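Local coordinates for type VI secretion system-associated protein TagF (Pseudomonas aeruginosa PAO1, PDB 2QNU) that is of uncharacterised biochemical function but is probably an accessory factor of the type VI secretion system, at residues 104-118 against 132-144. Numbering follows the deposited sequence.
Sequences LVGGDDGWFEQVESL and FEQAVAQLPAPPC
Trp111 gives the one hydrogen bond between 104-118 and 132-144: its indole NE1 donates to Pro140 O at 2.8 Å, bent to 146° at the hydrogen, with the oxygen near the ring edge but somewhat tilted out of its plane. The bond ties the buried indole to the backbone of the proline-rich strip that follows helix 132-137. CH-pi contact adds to it, as Pro142 lies alongside the indole and sets CB over the five-membered ring, 4.0 Å from the centroid, while Pro142 CD approaches Trp111 CE2. Val115 CG2 sits on the opposite face, toward the rim, so the indole has a neighbour on each side. With CG anti to the backbone N (chi1 -172°), Trp111 swings out from its helix toward these prolines. The successive helices 110-118 and 132-137 run nearly antiparallel (167°), their axes 10.9 Å apart, meet through Leu118 and lie on one side of the chain's antiparallel sheet; Val115 and Pro142 reach its strands 71-77 and 89-95, and Val136 and Leu139 touch strand 4-7. Apolar contacts fill in at both ends. Leu118 meets Leu139 tip to tip, CD1 to CD2 at 4.0 Å, and lays CD2 against Ala135 CB at 3.6 Å; the side chains of Val115 and Leu139 cross at about a right angle, CG2 of the first meeting CD2 of the second. Toward the other end Leu104 CD1 presses on Pro142 CB at 3.4 Å, tighter than normal carbon contact. Of the polar contacts, the Phe132 ring, itself edge-to-face with Phe6, lies against the Leu118 carbonyl, CD2 to O 3.7 Å. Ahead of helix 110-118, Asp108 OD2 caps Gly110 N at 2.7 Å, met from above the carboxylate plane.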
# COMPACT_ATOMS: atom_id res chain seq x y z
N LEU B 104 -7.93 2.00 8.95
CA LEU B 104 -8.37 1.08 9.98
C LEU B 104 -7.25 0.11 10.40
O LEU B 104 -6.93 -0.06 11.60
CB LEU B 104 -9.54 0.34 9.36
CG LEU B 104 -10.45 -0.56 10.14
CD1 LEU B 104 -11.19 0.20 11.24
CD2 LEU B 104 -11.45 -1.13 9.13
N VAL B 105 -6.64 -0.54 9.40
CA VAL B 105 -5.48 -1.36 9.62
C VAL B 105 -4.45 -0.48 10.27
O VAL B 105 -3.91 -0.79 11.32
CB VAL B 105 -4.93 -2.01 8.32
CG1 VAL B 105 -3.69 -2.72 8.61
CG2 VAL B 105 -5.98 -2.92 7.67
N GLY B 106 -4.25 0.72 9.72
CA GLY B 106 -3.28 1.64 10.27
C GLY B 106 -3.78 2.68 11.25
O GLY B 106 -3.17 3.75 11.39
N GLY B 107 -4.86 2.37 11.94
CA GLY B 107 -5.47 3.29 12.85
C GLY B 107 -5.58 2.77 14.29
O GLY B 107 -5.02 1.72 14.65
N ASP B 108 -6.32 3.52 15.10
CA ASP B 108 -6.38 3.27 16.51
C ASP B 108 -6.81 1.82 16.85
O ASP B 108 -7.72 1.22 16.24
CB ASP B 108 -7.27 4.30 17.19
CG ASP B 108 -7.35 4.08 18.71
OD1 ASP B 108 -6.46 4.56 19.44
OD2 ASP B 108 -8.31 3.41 19.17
N ASP B 109 -6.09 1.24 17.81
CA ASP B 109 -6.35 -0.15 18.25
C ASP B 109 -7.61 -0.34 19.08
O ASP B 109 -8.05 -1.48 19.28
CB ASP B 109 -5.18 -0.62 19.11
CG ASP B 109 -3.92 -0.86 18.30
OD1 ASP B 109 -3.99 -1.53 17.25
OD2 ASP B 109 -2.83 -0.45 18.80
N GLY B 110 -8.21 0.75 19.54
CA GLY B 110 -9.27 0.71 20.55
C GLY B 110 -10.46 -0.18 20.27
O GLY B 110 -10.86 -0.99 21.15
N TRP B 111 -11.04 -0.04 19.07
CA TRP B 111 -12.20 -0.87 18.67
C TRP B 111 -11.84 -2.38 18.74
O TRP B 111 -12.56 -3.20 19.28
CB TRP B 111 -12.64 -0.50 17.24
CG TRP B 111 -13.91 -1.15 16.83
CD1 TRP B 111 -15.19 -0.79 17.21
CD2 TRP B 111 -14.03 -2.32 16.02
NE1 TRP B 111 -16.09 -1.66 16.64
CE2 TRP B 111 -15.40 -2.60 15.91
CE3 TRP B 111 -13.10 -3.15 15.36
CZ2 TRP B 111 -15.87 -3.68 15.18
CZ3 TRP B 111 -13.57 -4.22 14.62
CH2 TRP B 111 -14.94 -4.48 14.53
N PHE B 112 -10.69 -2.70 18.17
CA PHE B 112 -10.18 -4.07 18.14
C PHE B 112 -9.92 -4.70 19.57
O PHE B 112 -10.21 -5.88 19.86
CB PHE B 112 -8.93 -4.08 17.27
CG PHE B 112 -9.24 -3.83 15.78
CD1 PHE B 112 -9.76 -4.83 15.00
CD2 PHE B 112 -9.03 -2.58 15.21
CE1 PHE B 112 -10.11 -4.61 13.63
CE2 PHE B 112 -9.37 -2.32 13.84
CZ PHE B 112 -9.90 -3.34 13.06
N GLU B 113 -9.34 -3.88 20.43
CA GLU B 113 -9.13 -4.26 21.83
C GLU B 113 -10.48 -4.50 22.54
O GLU B 113 -10.65 -5.52 23.22
CB GLU B 113 -8.32 -3.17 22.51
CG GLU B 113 -6.89 -3.22 22.06
CD GLU B 113 -6.04 -2.05 22.52
OE1 GLU B 113 -6.55 -1.11 23.13
OE2 GLU B 113 -4.84 -2.05 22.22
N GLN B 114 -11.45 -3.63 22.29
CA GLN B 114 -12.80 -3.85 22.81
C GLN B 114 -13.40 -5.13 22.26
O GLN B 114 -14.05 -5.84 22.97
CB GLN B 114 -13.79 -2.73 22.46
CG GLN B 114 -13.34 -1.34 22.85
CD GLN B 114 -14.35 -0.21 22.46
OE1 GLN B 114 -15.59 -0.42 22.50
NE2 GLN B 114 -13.82 0.99 22.12
N VAL B 115 -13.24 -5.39 20.96
CA VAL B 115 -13.79 -6.60 20.41
C VAL B 115 -13.09 -7.80 21.03
O VAL B 115 -13.75 -8.78 21.35
CB VAL B 115 -13.68 -6.69 18.85
CG1 VAL B 115 -14.02 -8.08 18.42
CG2 VAL B 115 -14.61 -5.69 18.21
N GLU B 116 -11.77 -7.76 21.13
CA GLU B 116 -11.01 -8.88 21.77
C GLU B 116 -11.48 -9.13 23.20
O GLU B 116 -11.64 -10.28 23.62
CB GLU B 116 -9.51 -8.59 21.80
CG GLU B 116 -8.82 -8.64 20.41
CD GLU B 116 -7.35 -8.31 20.53
OE1 GLU B 116 -6.96 -7.77 21.60
OE2 GLU B 116 -6.54 -8.59 19.57
N SER B 117 -11.74 -8.07 23.95
CA SER B 117 -12.24 -8.28 25.34
C SER B 117 -13.59 -8.99 25.32
O SER B 117 -13.89 -9.85 26.17
CB SER B 117 -12.26 -6.96 26.09
OG SER B 117 -13.20 -7.01 27.12
N LEU B 118 -14.41 -8.72 24.31
CA LEU B 118 -15.72 -9.39 24.30
C LEU B 118 -15.58 -10.87 23.98
O LEU B 118 -16.21 -11.68 24.59
CB LEU B 118 -16.68 -8.74 23.30
CG LEU B 118 -17.22 -7.38 23.71
CD1 LEU B 118 -18.18 -6.95 22.63
CD2 LEU B 118 -17.89 -7.41 25.08
N PHE B 132 -23.01 -11.29 26.12
CA PHE B 132 -22.17 -11.22 24.92
C PHE B 132 -22.93 -10.68 23.70
O PHE B 132 -22.48 -9.71 23.10
CB PHE B 132 -21.60 -12.58 24.60
CG PHE B 132 -20.86 -12.64 23.30
CD1 PHE B 132 -21.39 -13.34 22.22
CD2 PHE B 132 -19.64 -12.02 23.16
CE1 PHE B 132 -20.70 -13.42 21.05
CE2 PHE B 132 -18.96 -12.09 21.95
CZ PHE B 132 -19.51 -12.76 20.89
N GLU B 133 -24.09 -11.27 23.40
CA GLU B 133 -24.88 -10.86 22.22
C GLU B 133 -25.27 -9.41 22.32
O GLU B 133 -25.11 -8.66 21.37
CB GLU B 133 -26.13 -11.71 22.09
CG GLU B 133 -25.84 -13.19 21.75
CD GLU B 133 -27.10 -14.09 21.79
OE1 GLU B 133 -28.10 -13.74 22.49
OE2 GLU B 133 -27.03 -15.18 21.14
N GLN B 134 -25.77 -9.02 23.49
CA GLN B 134 -26.11 -7.63 23.83
C GLN B 134 -24.95 -6.71 23.65
O GLN B 134 -25.07 -5.69 23.01
CB GLN B 134 -26.64 -7.53 25.26
CG GLN B 134 -28.10 -7.99 25.37
CD GLN B 134 -28.58 -8.28 26.81
OE1 GLN B 134 -27.87 -7.98 27.79
NE2 GLN B 134 -29.79 -8.85 26.94
N ALA B 135 -23.80 -7.07 24.20
CA ALA B 135 -22.60 -6.25 24.03
C ALA B 135 -22.20 -6.08 22.55
O ALA B 135 -21.89 -4.97 22.14
CB ALA B 135 -21.43 -6.82 24.85
N VAL B 136 -22.17 -7.17 21.78
CA VAL B 136 -21.86 -7.09 20.37
C VAL B 136 -22.86 -6.15 19.64
O VAL B 136 -22.45 -5.33 18.81
CB VAL B 136 -21.85 -8.50 19.68
CG1 VAL B 136 -21.72 -8.35 18.17
CG2 VAL B 136 -20.72 -9.36 20.24
N ALA B 137 -24.15 -6.28 19.96
CA ALA B 137 -25.20 -5.52 19.29
C ALA B 137 -25.13 -4.03 19.63
O ALA B 137 -25.59 -3.22 18.86
CB ALA B 137 -26.58 -6.07 19.66
N GLN B 138 -24.55 -3.70 20.79
CA GLN B 138 -24.41 -2.32 21.24
C GLN B 138 -23.10 -1.71 20.77
O GLN B 138 -22.80 -0.54 21.04
CB GLN B 138 -24.45 -2.27 22.78
CG GLN B 138 -25.83 -2.60 23.45
CD GLN B 138 -25.87 -2.25 24.98
OE1 GLN B 138 -24.91 -1.65 25.51
NE2 GLN B 138 -26.96 -2.64 25.68
N LEU B 139 -22.31 -2.49 20.05
CA LEU B 139 -20.98 -2.07 19.71
C LEU B 139 -21.03 -1.13 18.49
O LEU B 139 -21.74 -1.43 17.51
CB LEU B 139 -20.14 -3.32 19.44
CG LEU B 139 -18.64 -3.46 19.66
CD1 LEU B 139 -18.14 -3.27 21.05
CD2 LEU B 139 -18.26 -4.89 19.22
N PRO B 140 -20.24 -0.02 18.53
CA PRO B 140 -20.23 0.93 17.42
C PRO B 140 -19.45 0.36 16.26
O PRO B 140 -18.68 -0.58 16.45
CB PRO B 140 -19.47 2.13 18.01
CG PRO B 140 -18.51 1.53 18.94
CD PRO B 140 -19.27 0.37 19.57
N ALA B 141 -19.64 0.93 15.07
CA ALA B 141 -18.73 0.63 13.96
C ALA B 141 -17.34 1.15 14.34
O ALA B 141 -17.21 2.02 15.23
CB ALA B 141 -19.21 1.31 12.63
N PRO B 142 -16.28 0.59 13.70
CA PRO B 142 -14.96 1.18 13.85
C PRO B 142 -14.85 2.57 13.23
O PRO B 142 -15.57 2.88 12.29
CB PRO B 142 -14.05 0.20 13.11
CG PRO B 142 -14.90 -0.63 12.31
CD PRO B 142 -16.27 -0.63 12.88
N PRO B 143 -13.98 3.41 13.79
CA PRO B 143 -13.58 4.61 13.09
C PRO B 143 -12.60 4.26 11.96
O PRO B 143 -11.50 3.76 12.21
CB PRO B 143 -12.94 5.48 14.19
CG PRO B 143 -13.20 4.75 15.51
CD PRO B 143 -13.36 3.33 15.13
N CYS B 144 -13.03 4.54 10.72
CA CYS B 144 -12.36 4.06 9.48
C CYS B 144 -12.09 5.22 8.51
O CYS B 144 -12.82 6.24 8.53
CB CYS B 144 -13.24 3.00 8.79
SG CYS B 144 -15.03 3.21 9.27